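PDB 4AT2: 3-ketosteroid-delta4-5alpha-dehydrogenase from Rhodococcus jostii, which catalyses, with bound FAD, the dehydrogenation of 3-keto-5alpha-steroids to 3-keto-4-ene products such as 4-androstene-3,17-dione, a step in steroid catabolism. Local coordinates for residues A[52-55]-A[56-59]; A[91-94]-A[95-98]; A[131-134]-A[135-139]; A[453-456]-A[457-461]; A[485-488]-A[489-492]. All blocks are in the same frame, centred on the assembly; numbering follows the deposited sequence. Where two conformers were deposited one is given.

Contact 1: residues A[52-55]-A[56-59]; sequences AGVA and ASIE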
loop_
_atom_site.group_PDB
_atom_site.type_symbol
_atom_site.label_atom_id
_atom_site.label_comp_id
_atom_site.label_asym_id
_atom_site.label_seq_id
_atom_site.Cartn_x
_atom_site.Cartn_y
_atom_site.Cartn_z
ATOM N N ALA A 52 22.282 -6.077 9.719
ATOM C CA ALA A 52 22.420 -4.636 9.871
ATOM C C ALA A 52 23.240 -4.338 11.117
ATOM O O ALA A 52 24.129 -3.489 11.097
ATOM C CB ALA A 52 21.061 -3.978 9.974
ATOM N N GLY A 53 22.937 -5.059 12.192
ATOM C CA GLY A 53 23.619 -4.846 13.463
ATOM C C GLY A 53 25.098 -5.158 13.412
ATOM O O GLY A 53 25.918 -4.363 13.891
ATOM N N VAL A 54 25.457 -6.299 12.819
ATOM C CA VAL A 54 26.878 -6.682 12.791
ATOM C C VAL A 54 27.686 -5.722 11.910
ATOM O O VAL A 54 28.794 -5.324 12.286
ATOM C CB VAL A 54 27.102 -8.172 12.446
ATOM C CG1 VAL A 54 26.778 -8.470 10.987
ATOM C CG2 VAL A 54 28.528 -8.595 12.811
ATOM N N ALA A 55 27.108 -5.301 10.781
ATOM C CA ALA A 55 27.773 -4.350 9.891
ATOM C C ALA A 55 28.002 -3.010 10.584
ATOM O O ALA A 55 29.087 -2.416 10.456
ATOM C CB ALA A 55 26.981 -4.161 8.595
ATOM N N ALA A 56 26.992 -2.547 11.326
ATOM C CA ALA A 56 27.101 -1.309 12.101
ATOM C C ALA A 56 28.200 -1.444 13.144
ATOM O O ALA A 56 29.005 -0.528 13.325
ATOM C CB ALA A 56 25.781 -0.963 12.773
ATOM N N SER A 57 28.236 -2.592 13.815
ATOM C CA SER A 57 29.212 -2.808 14.889
ATOM C C SER A 57 30.644 -2.783 14.362
ATOM O O SER A 57 31.529 -2.220 15.008
ATOM C CB SER A 57 28.926 -4.099 15.671
ATOM O OG SER A 57 29.414 -5.244 14.998
ATOM N N ILE A 58 30.856 -3.365 13.174
ATOM C CA ILE A 58 32.194 -3.393 12.575
ATOM C C ILE A 58 32.682 -1.982 12.290
ATOM O O ILE A 58 33.802 -1.619 12.671
ATOM C CB ILE A 58 32.235 -4.265 11.300
ATOM C CG1 ILE A 58 32.077 -5.735 11.688
ATOM C CG2 ILE A 58 33.529 -4.049 10.514
ATOM C CD1 ILE A 58 31.717 -6.637 10.517
ATOM N N GLU A 59 31.839 -1.179 11.642
ATOM C CA GLU A 59 32.244 0.179 11.300
ATOM C C GLU A 59 32.448 1.023 12.552
ATOM O O GLU A 59 33.417 1.774 12.634
ATOM C CB GLU A 59 31.253 0.851 10.344
ATOM C CG GLU A 59 31.254 0.258 8.936
ATOM C CD GLU A 59 32.455 0.662 8.085
ATOM O OE1 GLU A 59 33.459 1.173 8.625
ATOM O OE2 GLU A 59 32.415 0.461 6.856
#
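Ile-58 N donates to the carbonyl oxygen of Val-54 at 3.0 Å. In the conformer of Ser-57 given, one of two, Ser-57 OG also donates to Val-54 O, at 2.8 Å. There chi1 is 81°, which sets OG between its own N and carbonyl carbon and points it back along the helix. Both donors come from the same face of the carbonyl plane. Val-54 O thus has two bonds in this conformer, but the second grip is not certain. Three more i to i+4 bonds run alongside: Ala-56 N to Ala-52 O, Ser-57 N to Gly-53 O, and Glu-59 N to Ala-55 O. The last is the longest of the four, at 3.2 Å.

Packing within the segments is light. Val-54 CG2 lies 4.4 Å from Ile-58 CD1, one turn on. Ile-58 CG1 passes closer to the carbonyl, 3.4 Å from Val-54 O. Val-54 and Ile-58 both touch Leu-208 of helix 202-214. Glu-59 OE2 makes a salt bridge to Arg-500 NE of helix 490-507.

This is the helix of the beta-alpha-beta unit formed with strands 45-47 and 67-70. Gly-53 fits the last glycine of a Rossmann-type GxGxxG pattern, and Ala-52 N donates to a phosphate oxygen of FAD. In this buried setting, the serine hydroxyl can find an acceptor within its own helix, at least in one conformer. Ala-52, Gly-53, Ala-55 and Ala-56 keep the rest of the turn slim and apolar.

Contact 2: residues A[91-94]-A[95-98]; sequences GGTP and LQKA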
loop_
_atom_site.group_PDB
_atom_site.type_symbol
_atom_site.label_atom_id
_atom_site.label_comp_id
_atom_site.label_asym_id
_atom_site.label_seq_id
_atom_site.Cartn_x
_atom_site.Cartn_y
_atom_site.Cartn_z
ATOM N N GLY A 91 27.184 -3.222 -10.560
ATOM C CA GLY A 91 27.945 -2.085 -11.061
ATOM C C GLY A 91 29.340 -2.441 -11.533
ATOM O O GLY A 91 30.166 -1.552 -11.777
ATOM N N GLY A 92 29.608 -3.742 -11.640
ATOM C CA GLY A 92 30.922 -4.237 -12.061
ATOM C C GLY A 92 31.762 -4.844 -10.951
ATOM O O GLY A 92 32.930 -4.504 -10.804
ATOM N N THR A 93 31.186 -5.743 -10.159
ATOM C CA THR A 93 31.957 -6.371 -9.078
ATOM C C THR A 93 33.002 -7.317 -9.675
ATOM O O THR A 93 32.848 -7.760 -10.815
ATOM C CB THR A 93 31.063 -7.179 -8.123
ATOM O OG1 THR A 93 30.510 -8.299 -8.821
ATOM C CG2 THR A 93 29.923 -6.311 -7.581
ATOM N N PRO A 94 34.054 -7.651 -8.900
ATOM C CA PRO A 94 34.990 -8.660 -9.397
ATOM C C PRO A 94 34.302 -9.991 -9.735
ATOM O O PRO A 94 34.751 -10.700 -10.633
ATOM C CB PRO A 94 35.955 -8.830 -8.227
ATOM C CG PRO A 94 35.989 -7.464 -7.610
ATOM C CD PRO A 94 34.552 -7.008 -7.668
ATOM N N LEU A 95 33.228 -10.326 -9.023
ATOM C CA LEU A 95 32.492 -11.562 -9.311
ATOM C C LEU A 95 31.785 -11.483 -10.671
ATOM O O LEU A 95 31.880 -12.416 -11.491
ATOM C CB LEU A 95 31.483 -11.861 -8.203
ATOM C CG LEU A 95 31.240 -13.335 -7.866
ATOM C CD1 LEU A 95 30.042 -13.449 -6.939
ATOM C CD2 LEU A 95 31.042 -14.258 -9.051
ATOM N N GLN A 96 31.076 -10.379 -10.917
ATOM C CA GLN A 96 30.439 -10.176 -12.221
ATOM C C GLN A 96 31.479 -10.273 -13.344
ATOM O O GLN A 96 31.254 -10.958 -14.331
ATOM C CB GLN A 96 29.717 -8.826 -12.301
ATOM C CG GLN A 96 28.440 -8.758 -11.466
ATOM C CD GLN A 96 27.823 -7.370 -11.502
ATOM O OE1 GLN A 96 28.508 -6.386 -11.286
ATOM N NE2 GLN A 96 26.527 -7.296 -11.773
ATOM N N LYS A 97 32.618 -9.607 -13.165
ATOM C CA LYS A 97 33.665 -9.592 -14.199
ATOM C C LYS A 97 34.217 -11.002 -14.443
ATOM O O LYS A 97 34.394 -11.422 -15.601
ATOM C CB LYS A 97 34.789 -8.611 -13.819
ATOM C CG LYS A 97 34.344 -7.156 -13.904
ATOM C CD LYS A 97 35.450 -6.186 -13.504
ATOM C CE LYS A 97 34.964 -4.746 -13.592
ATOM N NZ LYS A 97 34.802 -4.238 -14.987
ATOM N N ALA A 98 34.459 -11.741 -13.359
ATOM C CA ALA A 98 34.988 -13.113 -13.474
ATOM C C ALA A 98 34.042 -14.045 -14.235
ATOM O O ALA A 98 34.485 -14.984 -14.919
ATOM C CB ALA A 98 35.287 -13.676 -12.089
#
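Thr-93, with an extended backbone at the N-cap, faces Gln-96 in the first turn of helix 94-98. Gly-91 and Gly-92, both at positive phi, lead up to it. Thr-93 and Gln-96 form a capping box, in which each side chain bonds the other's backbone amide. Thr-93 OG1 accepts from Gln-96 N at 3.0 Å, and the bond is nearly straight at 172°. A chi1 of 66° sets OG1 between the threonine's N and carbonyl carbon, facing the first turn. In return, Gln-96 OE1 accepts from Thr-93 N at 3.0 Å, in the carbonyl plane and on a lone pair. The same oxygen takes a second bond from Gly-92 N at 2.9 Å, tilted a little from that plane. The two side chains cross at about a right angle, and Gln-96 CG passes 3.4 Å from Thr-93 OG1.

The other end of the amide is held as well. Gln-96 NE2 donates to Pro-183 O and Asp-103 OD2, so both ends fix how the group is turned. Thr-93 OG1 is also bonded to His-186 NE2. Beyond the cap, the helix starts with Lys-97 N to Thr-93 O and Ala-98 N to Pro-94 O. The Leu-95 side chain packs on Phe-146, His-186 and Tyr-136 of helix 132-141. Lys-97 lies on the exposed side. Its chain runs back over the glycine and bends at the last torsion, chi4 -73°, with CE 3.5 Å from Gly-92 O.

Contact 3: residues A[131-134]-A[135-139]; sequences GSVE and HYNWL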
loop_
_atom_site.group_PDB
_atom_site.type_symbol
_atom_site.label_atom_id
_atom_site.label_comp_id
_atom_site.label_asym_id
_atom_site.label_seq_id
_atom_site.Cartn_x
_atom_site.Cartn_y
_atom_site.Cartn_z
ATOM N N GLY A 131 28.006 2.848 -4.542
ATOM C CA GLY A 131 28.891 2.229 -3.552
ATOM C C GLY A 131 28.939 0.706 -3.599
ATOM O O GLY A 131 29.552 0.082 -2.729
ATOM N N SER A 132 28.303 0.104 -4.609
ATOM C CA SER A 132 28.090 -1.357 -4.600
ATOM C C SER A 132 29.371 -2.189 -4.736
ATOM O O SER A 132 29.583 -3.148 -3.991
ATOM C CB SER A 132 27.065 -1.774 -5.664
ATOM O OG SER A 132 26.511 -3.047 -5.344
ATOM N N VAL A 133 30.220 -1.825 -5.695
ATOM C CA VAL A 133 31.484 -2.540 -5.872
ATOM C C VAL A 133 32.368 -2.417 -4.627
ATOM O O VAL A 133 32.931 -3.413 -4.173
ATOM C CB VAL A 133 32.206 -2.074 -7.160
ATOM C CG1 VAL A 133 33.609 -2.679 -7.281
ATOM C CG2 VAL A 133 31.369 -2.441 -8.380
ATOM N N GLU A 134 32.455 -1.211 -4.052
ATOM C CA GLU A 134 33.210 -1.015 -2.806
ATOM C C GLU A 134 32.659 -1.918 -1.706
ATOM O O GLU A 134 33.421 -2.509 -0.930
ATOM C CB GLU A 134 33.180 0.460 -2.364
ATOM C CG GLU A 134 34.091 0.795 -1.168
ATOM C CD GLU A 134 33.509 0.409 0.189
ATOM O OE1 GLU A 134 32.285 0.181 0.275
ATOM O OE2 GLU A 134 34.274 0.333 1.183
ATOM N N HIS A 135 31.333 -2.042 -1.657
ATOM C CA HIS A 135 30.697 -2.847 -0.624
ATOM C C HIS A 135 30.966 -4.326 -0.803
ATOM O O HIS A 135 31.231 -5.027 0.178
ATOM C CB HIS A 135 29.210 -2.527 -0.545
ATOM C CG HIS A 135 28.503 -3.193 0.605
ATOM N ND1 HIS A 135 28.882 -3.023 1.888
ATOM C CD2 HIS A 135 27.408 -4.045 0.625
ATOM C CE1 HIS A 135 28.075 -3.747 2.691
ATOM N NE2 HIS A 135 27.171 -4.372 1.914
ATOM N N TYR A 136 30.950 -4.804 -2.049
ATOM C CA TYR A 136 31.313 -6.201 -2.327
ATOM C C TYR A 136 32.729 -6.457 -1.810
ATOM O O TYR A 136 32.976 -7.444 -1.133
ATOM C CB TYR A 136 31.251 -6.513 -3.828
ATOM C CG TYR A 136 31.767 -7.906 -4.156
ATOM C CD1 TYR A 136 30.946 -9.025 -4.017
ATOM C CD2 TYR A 136 33.087 -8.099 -4.571
ATOM C CE1 TYR A 136 31.421 -10.306 -4.295
ATOM C CE2 TYR A 136 33.573 -9.374 -4.847
ATOM C CZ TYR A 136 32.735 -10.471 -4.719
ATOM O OH TYR A 136 33.215 -11.740 -4.995
ATOM N N ASN A 137 33.649 -5.565 -2.165
ATOM C CA ASN A 137 35.042 -5.676 -1.754
ATOM C C ASN A 137 35.215 -5.634 -0.235
ATOM O O ASN A 137 36.045 -6.342 0.324
ATOM C CB ASN A 137 35.873 -4.587 -2.439
ATOM C CG ASN A 137 35.983 -4.801 -3.935
ATOM O OD1 ASN A 137 35.858 -5.932 -4.416
ATOM N ND2 ASN A 137 36.203 -3.720 -4.685
ATOM N N TRP A 138 34.406 -4.805 0.412
ATOM C CA TRP A 138 34.379 -4.693 1.862
ATOM C C TRP A 138 33.972 -6.001 2.501
ATOM O O TRP A 138 34.603 -6.449 3.464
ATOM C CB TRP A 138 33.436 -3.558 2.243
ATOM C CG TRP A 138 33.426 -3.206 3.706
ATOM C CD1 TRP A 138 34.188 -2.235 4.355
ATOM C CD2 TRP A 138 32.595 -3.801 4.741
ATOM N NE1 TRP A 138 33.885 -2.193 5.687
ATOM C CE2 TRP A 138 32.941 -3.113 5.988
ATOM C CE3 TRP A 138 31.626 -4.802 4.765
ATOM C CZ2 TRP A 138 32.324 -3.426 7.191
ATOM C CZ3 TRP A 138 31.017 -5.115 5.993
ATOM C CH2 TRP A 138 31.359 -4.436 7.168
ATOM N N LEU A 139 32.949 -6.651 1.952
ATOM C CA LEU A 139 32.512 -7.960 2.454
ATOM C C LEU A 139 33.595 -9.021 2.283
ATOM O O LEU A 139 33.871 -9.804 3.205
ATOM C CB LEU A 139 31.229 -8.415 1.748
ATOM C CG LEU A 139 30.017 -7.535 2.040
ATOM C CD1 LEU A 139 28.873 -7.855 1.055
ATOM C CD2 LEU A 139 29.565 -7.697 3.491
#
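Helix 132-141 starts here, where Gly-131 follows helix 122-130 and occupies the N-cap position of the next. His-135 N donates to Gly-131 O at 3.0 Å. The next three bonds follow the same step: Tyr-136 N to Ser-132 O, Asn-137 N to Val-133 O, and Trp-138 N to Glu-134 O. The last is the shortest, at 2.8 Å.

Glu-134 CG stands opposite its own N, chi1 -173°, and the chain bends at chi2. This folds the carboxylate forward along the helix. Glu-134 OE2 comes obliquely to the indole of Trp-138, 4.1 Å from CD1, with the two planes 42° apart. Asn-137 lies beside Val-133 and points the same way, with Asn-137 ND2 3.8 Å from Val-133 CG1.

Outside the two segments, Arg-500 of helix 490-507 joins Glu-134, His-135 and Trp-138. Arg-500 NH1 forms a salt bridge with Glu-134 OE1 and a hydrogen bond with His-135 ND1, and the arginine makes a cation-pi contact with Trp-138. His-135 NE2 is bonded to Ser-496 OG, so both ring nitrogens are engaged. The carboxylate probably helps balance the arginine's charge beside the histidine and the indole.

Contact 4: residues A[453-456]-A[457-461]; sequences RTTV and NSEVL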
loop_
_atom_site.group_PDB
_atom_site.type_symbol
_atom_site.label_atom_id
_atom_site.label_comp_id
_atom_site.label_asym_id
_atom_site.label_seq_id
_atom_site.Cartn_x
_atom_site.Cartn_y
_atom_site.Cartn_z
ATOM N N ARG A 453 11.914 5.860 8.019
ATOM C CA ARG A 453 12.546 6.642 6.976
ATOM C C ARG A 453 13.942 7.052 7.470
ATOM O O ARG A 453 14.080 7.626 8.563
ATOM C CB ARG A 453 11.691 7.884 6.687
ATOM C CG ARG A 453 12.266 8.804 5.623
ATOM C CD ARG A 453 11.995 8.296 4.225
ATOM N NE ARG A 453 12.394 9.279 3.216
ATOM C CZ ARG A 453 11.548 10.064 2.543
ATOM N NH1 ARG A 453 10.227 9.989 2.743
ATOM N NH2 ARG A 453 12.029 10.922 1.645
ATOM N N THR A 454 14.961 6.750 6.668
ATOM C CA THR A 454 16.341 7.068 7.034
ATOM C C THR A 454 17.076 7.763 5.892
ATOM O O THR A 454 16.732 7.596 4.713
ATOM C CB THR A 454 17.166 5.812 7.403
ATOM O OG1 THR A 454 17.192 4.916 6.282
ATOM C CG2 THR A 454 16.614 5.085 8.656
ATOM N N THR A 455 18.111 8.519 6.253
ATOM C CA THR A 455 18.991 9.156 5.279
ATOM C C THR A 455 19.978 8.133 4.718
ATOM O O THR A 455 20.053 6.999 5.199
ATOM C CB THR A 455 19.827 10.270 5.916
ATOM O OG1 THR A 455 20.741 9.684 6.855
ATOM C CG2 THR A 455 18.948 11.319 6.617
ATOM N N VAL A 456 20.775 8.533 3.722
ATOM C CA VAL A 456 21.826 7.637 3.208
ATOM C C VAL A 456 22.920 7.372 4.244
ATOM O O VAL A 456 23.723 6.447 4.099
ATOM C CB VAL A 456 22.441 8.146 1.888
ATOM C CG1 VAL A 456 21.377 8.146 0.800
ATOM C CG2 VAL A 456 23.040 9.541 2.062
ATOM N N ASN A 457 22.932 8.181 5.299
ATOM C CA ASN A 457 23.836 7.971 6.429
ATOM C C ASN A 457 23.162 7.236 7.595
ATOM O O ASN A 457 23.721 7.143 8.699
ATOM C CB ASN A 457 24.449 9.297 6.878
ATOM C CG ASN A 457 25.442 9.846 5.866
ATOM O OD1 ASN A 457 25.286 10.967 5.364
ATOM N ND2 ASN A 457 26.443 9.051 5.535
ATOM N N SER A 458 21.974 6.701 7.310
ATOM C CA SER A 458 21.203 5.863 8.232
ATOM C C SER A 458 20.766 6.579 9.500
ATOM O O SER A 458 20.575 5.951 10.559
ATOM C CB SER A 458 21.940 4.549 8.537
ATOM O OG SER A 458 22.074 3.767 7.356
ATOM N N GLU A 459 20.592 7.894 9.382
ATOM C CA GLU A 459 19.990 8.700 10.449
ATOM C C GLU A 459 18.482 8.533 10.357
ATOM O O GLU A 459 17.923 8.598 9.262
ATOM C CB GLU A 459 20.336 10.171 10.243
ATOM C CG GLU A 459 21.825 10.439 10.301
ATOM C CD GLU A 459 22.232 11.615 9.444
ATOM O OE1 GLU A 459 21.883 11.664 8.239
ATOM O OE2 GLU A 459 22.939 12.493 9.982
ATOM N N VAL A 460 17.822 8.300 11.489
ATOM C CA VAL A 460 16.363 8.179 11.487
ATOM C C VAL A 460 15.761 9.571 11.349
ATOM O O VAL A 460 16.096 10.482 12.115
ATOM C CB VAL A 460 15.853 7.488 12.775
ATOM C CG1 VAL A 460 14.333 7.521 12.842
ATOM C CG2 VAL A 460 16.353 6.043 12.817
ATOM N N LEU A 461 14.882 9.746 10.369
ATOM C CA LEU A 461 14.288 11.059 10.121
ATOM C C LEU A 461 12.990 11.279 10.886
ATOM O O LEU A 461 12.086 10.430 10.883
ATOM C CB LEU A 461 14.058 11.280 8.620
ATOM C CG LEU A 461 15.328 11.407 7.765
ATOM C CD1 LEU A 461 14.942 11.320 6.295
ATOM C CD2 LEU A 461 16.075 12.705 8.046
HETATM O O HOH W 1 19.252 3.059 6.925
#
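Thr-455 faces two side chains of the returning strand, Glu-459 and Leu-461. Its chi1 of 67° turns OG1 to Glu-459 and CG2 to Leu-461. Thr-455 OG1 donates to Glu-459 OE1 at 2.7 Å, on the lone pair away from the other carboxylate oxygen. The same hydroxyl accepts from Glu-459 N at 3.1 Å and, weakly, from Asn-457 N. The Thr-455 and Leu-461 side chains cross at about a right angle; Thr-455 CG2 to Leu-461 CD2 is 3.5 Å, which is tight. Leu-461 CD1 also touches Arg-453 CG at 3.7 Å. A valine in place of Thr-455 would probably leave the Glu-459 carboxylate and amide without this partner, and the carboxylate free to swing away.

On the other side of the backbone, a water joins Thr-454 OG1 to Ser-458 OG, which is also bonded to Tyr-498 O. Leu-461 N donates to Arg-453 O at 2.9 Å, and Thr-455 N to Glu-459 O. Ser-458 N closes the turn on Thr-455 O. Val-456 O and Asn-457 O are bonded to Arg-501 and Ser-505 of helix 490-507. A type I beta turn at 455-458, with Ser-458 at positive phi as in a G1 bulge, and a single antiparallel bridge between Thr-454 and Val-460 give a tight, hairpin-like reversal into strand 459-461.

Contact 5: residues A[485-488]-A[489-492]; sequences GYAS and GTSL. With FAD (flavin-adenine dinucleotide), chain D.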
loop_
_atom_site.group_PDB
_atom_site.type_symbol
_atom_site.label_atom_id
_atom_site.label_comp_id
_atom_site.label_asym_id
_atom_site.label_seq_id
_atom_site.Cartn_x
_atom_site.Cartn_y
_atom_site.Cartn_z
ATOM N N GLY A 485 8.200 -3.273 -5.495
ATOM C CA GLY A 485 8.837 -4.462 -6.062
ATOM C C GLY A 485 9.985 -4.961 -5.189
ATOM O O GLY A 485 10.549 -4.202 -4.395
ATOM N N TYR A 486 10.327 -6.237 -5.353
ATOM C CA TYR A 486 11.384 -6.867 -4.576
ATOM C C TYR A 486 12.324 -7.649 -5.492
ATOM O O TYR A 486 11.903 -8.186 -6.513
ATOM C CB TYR A 486 10.780 -7.803 -3.505
ATOM C CG TYR A 486 11.821 -8.445 -2.612
ATOM C CD1 TYR A 486 12.342 -7.752 -1.515
ATOM C CD2 TYR A 486 12.299 -9.740 -2.858
ATOM C CE1 TYR A 486 13.308 -8.320 -0.703
ATOM C CE2 TYR A 486 13.280 -10.305 -2.051
ATOM C CZ TYR A 486 13.768 -9.590 -0.963
ATOM O OH TYR A 486 14.745 -10.115 -0.144
ATOM N N ALA A 487 13.596 -7.731 -5.106
ATOM C CA ALA A 487 14.552 -8.611 -5.770
ATOM C C ALA A 487 15.324 -9.341 -4.689
ATOM O O ALA A 487 15.668 -8.745 -3.658
ATOM C CB ALA A 487 15.498 -7.820 -6.681
ATOM N N SER A 488 15.582 -10.636 -4.895
ATOM C CA SER A 488 16.330 -11.420 -3.901
ATOM C C SER A 488 17.717 -10.830 -3.676
ATOM O O SER A 488 18.441 -10.493 -4.636
ATOM C CB SER A 488 16.466 -12.895 -4.311
ATOM O OG SER A 488 15.244 -13.589 -4.129
ATOM N N GLY A 489 18.069 -10.671 -2.401
ATOM C CA GLY A 489 19.361 -10.090 -2.042
ATOM C C GLY A 489 19.286 -8.643 -1.600
ATOM O O GLY A 489 20.247 -8.116 -1.057
ATOM N N THR A 490 18.161 -7.977 -1.846
ATOM C CA THR A 490 18.089 -6.548 -1.530
ATOM C C THR A 490 18.020 -6.306 -0.038
ATOM O O THR A 490 18.421 -5.242 0.431
ATOM C CB THR A 490 16.896 -5.842 -2.205
ATOM O OG1 THR A 490 15.690 -6.556 -1.901
ATOM C CG2 THR A 490 17.100 -5.782 -3.722
ATOM N N SER A 491 17.521 -7.281 0.712
ATOM C CA SER A 491 17.420 -7.092 2.149
ATOM C C SER A 491 18.768 -7.284 2.849
ATOM O O SER A 491 19.178 -6.438 3.666
ATOM C CB SER A 491 16.357 -7.992 2.757
ATOM O OG SER A 491 16.204 -7.608 4.111
ATOM N N LEU A 492 19.472 -8.372 2.541
ATOM C CA LEU A 492 20.837 -8.532 3.068
ATOM C C LEU A 492 21.776 -7.465 2.492
ATOM O O LEU A 492 22.680 -6.981 3.186
ATOM C CB LEU A 492 21.395 -9.940 2.795
ATOM C CG LEU A 492 20.670 -11.131 3.446
ATOM C CD1 LEU A 492 21.504 -12.402 3.306
ATOM C CD2 LEU A 492 20.275 -10.878 4.894
HETATM P PA FAD D . 17.703 -9.930 11.442
HETATM O O1A FAD D . 18.805 -10.525 10.657
HETATM O O2A FAD D . 16.520 -10.751 11.741
HETATM O O5B FAD D . 18.317 -9.394 12.821
HETATM C C5B FAD D . 17.498 -8.711 13.775
HETATM C C4B FAD D . 17.936 -9.137 15.187
HETATM O O4B FAD D . 17.187 -8.291 16.087
HETATM C C3B FAD D . 17.496 -10.581 15.463
HETATM O O3B FAD D . 18.633 -11.340 15.945
HETATM C C2B FAD D . 16.400 -10.436 16.525
HETATM O O2B FAD D . 16.422 -11.561 17.443
HETATM C C1B FAD D . 16.802 -9.135 17.217
HETATM N N9A FAD D . 15.686 -8.448 17.905
HETATM C C8A FAD D . 14.391 -8.400 17.567
HETATM N N7A FAD D . 13.754 -7.657 18.469
HETATM C C5A FAD D . 14.655 -7.223 19.372
HETATM C C6A FAD D . 14.579 -6.452 20.485
HETATM N N6A FAD D . 13.398 -5.952 20.848
HETATM N N1A FAD D . 15.663 -6.173 21.230
HETATM C C2A FAD D . 16.905 -6.669 20.863
HETATM N N3A FAD D . 16.974 -7.463 19.722
HETATM C C4A FAD D . 15.845 -7.719 19.010
HETATM N N1 FAD D . 16.901 -11.536 2.007
HETATM C C2 FAD D . 17.957 -11.351 1.132
HETATM O O2 FAD D . 18.312 -10.213 0.858
HETATM N N3 FAD D . 18.611 -12.457 0.571
HETATM C C4 FAD D . 18.179 -13.752 0.860
HETATM O O4 FAD D . 18.769 -14.701 0.336
HETATM C C4X FAD D . 17.106 -13.938 1.740
HETATM N N5 FAD D . 16.644 -15.180 2.026
HETATM C C5X FAD D . 15.476 -15.319 2.683
HETATM C C6 FAD D . 14.857 -16.570 2.763
HETATM C C7 FAD D . 13.655 -16.729 3.456
HETATM C C7M FAD D . 13.077 -18.014 3.504
HETATM C C8 FAD D . 13.049 -15.615 4.073
HETATM C C8M FAD D . 11.840 -15.704 4.793
HETATM C C9 FAD D . 13.676 -14.369 4.000
HETATM C C9A FAD D . 14.875 -14.211 3.288
HETATM N N10 FAD D . 15.471 -12.998 3.185
HETATM C C10 FAD D . 16.473 -12.833 2.310
HETATM C "C1'" FAD D . 15.113 -11.850 4.059
HETATM C "C2'" FAD D . 16.229 -11.615 5.089
HETATM O "O2'" FAD D . 16.455 -12.872 5.732
HETATM C "C3'" FAD D . 15.809 -10.567 6.132
HETATM O "O3'" FAD D . 14.988 -9.534 5.558
HETATM C "C4'" FAD D . 17.060 -9.942 6.769
HETATM O "O4'" FAD D . 17.854 -10.999 7.328
HETATM C "C5'" FAD D . 16.671 -8.959 7.875
HETATM O "O5'" FAD D . 17.872 -8.343 8.378
HETATM P P FAD D . 17.834 -7.511 9.759
HETATM O O1P FAD D . 16.873 -6.407 9.665
HETATM O O2P FAD D . 19.256 -7.240 10.154
HETATM O O3P FAD D . 17.102 -8.568 10.761
#
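The steroid and flavin pockets meet at this turn into helix 490-507. Tyr-486 OH is hydrogen-bonded to O1 of the bound 4-androstene-3,17-dione and lies 3.4 Å from FAD N1. Gly-489 N adds a weak bond to the same steroid oxygen.

Thr-490 OG1 comes obliquely to the Tyr-486 ring, 3.2 Å from CE1. That hydroxyl donates to Ala-487 O at 2.8 Å, in the carbonyl plane. It reaches there because chi1 of 53° tucks OG1 between the threonine's N and carbonyl carbon. Thr-490 N donates to the same oxygen at 3.2 Å, closing a type II beta turn from Ala-487 to Thr-490. Gly-489, at phi 103°, is the third residue of that turn and the N-cap of the helix; a CB there would strike Ser-488 O. A valine in place of Thr-490 would probably leave Ala-487 O with the backbone bond alone and hold the turn beside the Tyr-486 ring less firmly.

The helix start then grips the cofactor. Leu-492 N donates to FAD O2 at 2.8 Å, almost straight at 175°. Ser-491 OG, which also bonds Arg-476, shares a 2.7 Å hydrogen bond with FAD O3'.

Overall arrangement
Contact 5 is wholly buried and contact 1 nearly so; both reach FAD, contact 1 at a phosphate and contact 5 at the flavin and ribityl chain. Contacts 2, 3 and 4 are partly buried and stand farther from the cofactor. Contact 3 lies between its neighbours: Trp-138 packs on Ile-58 of contact 1, and Tyr-136 and Asn-137 pack on Pro-94 of contact 2. Helix 490-507 begins in contact 5, and its later residues meet contacts 1, 3 and 4. Small residues and backbone bonds mark contact 1, polar capping contact 2, and charge with aromatic rings contact 3. A threonine-glutamate pair and a turn mark contact 4, which touches the second subunit through Arg-453. Ligand bonds mark contact 5.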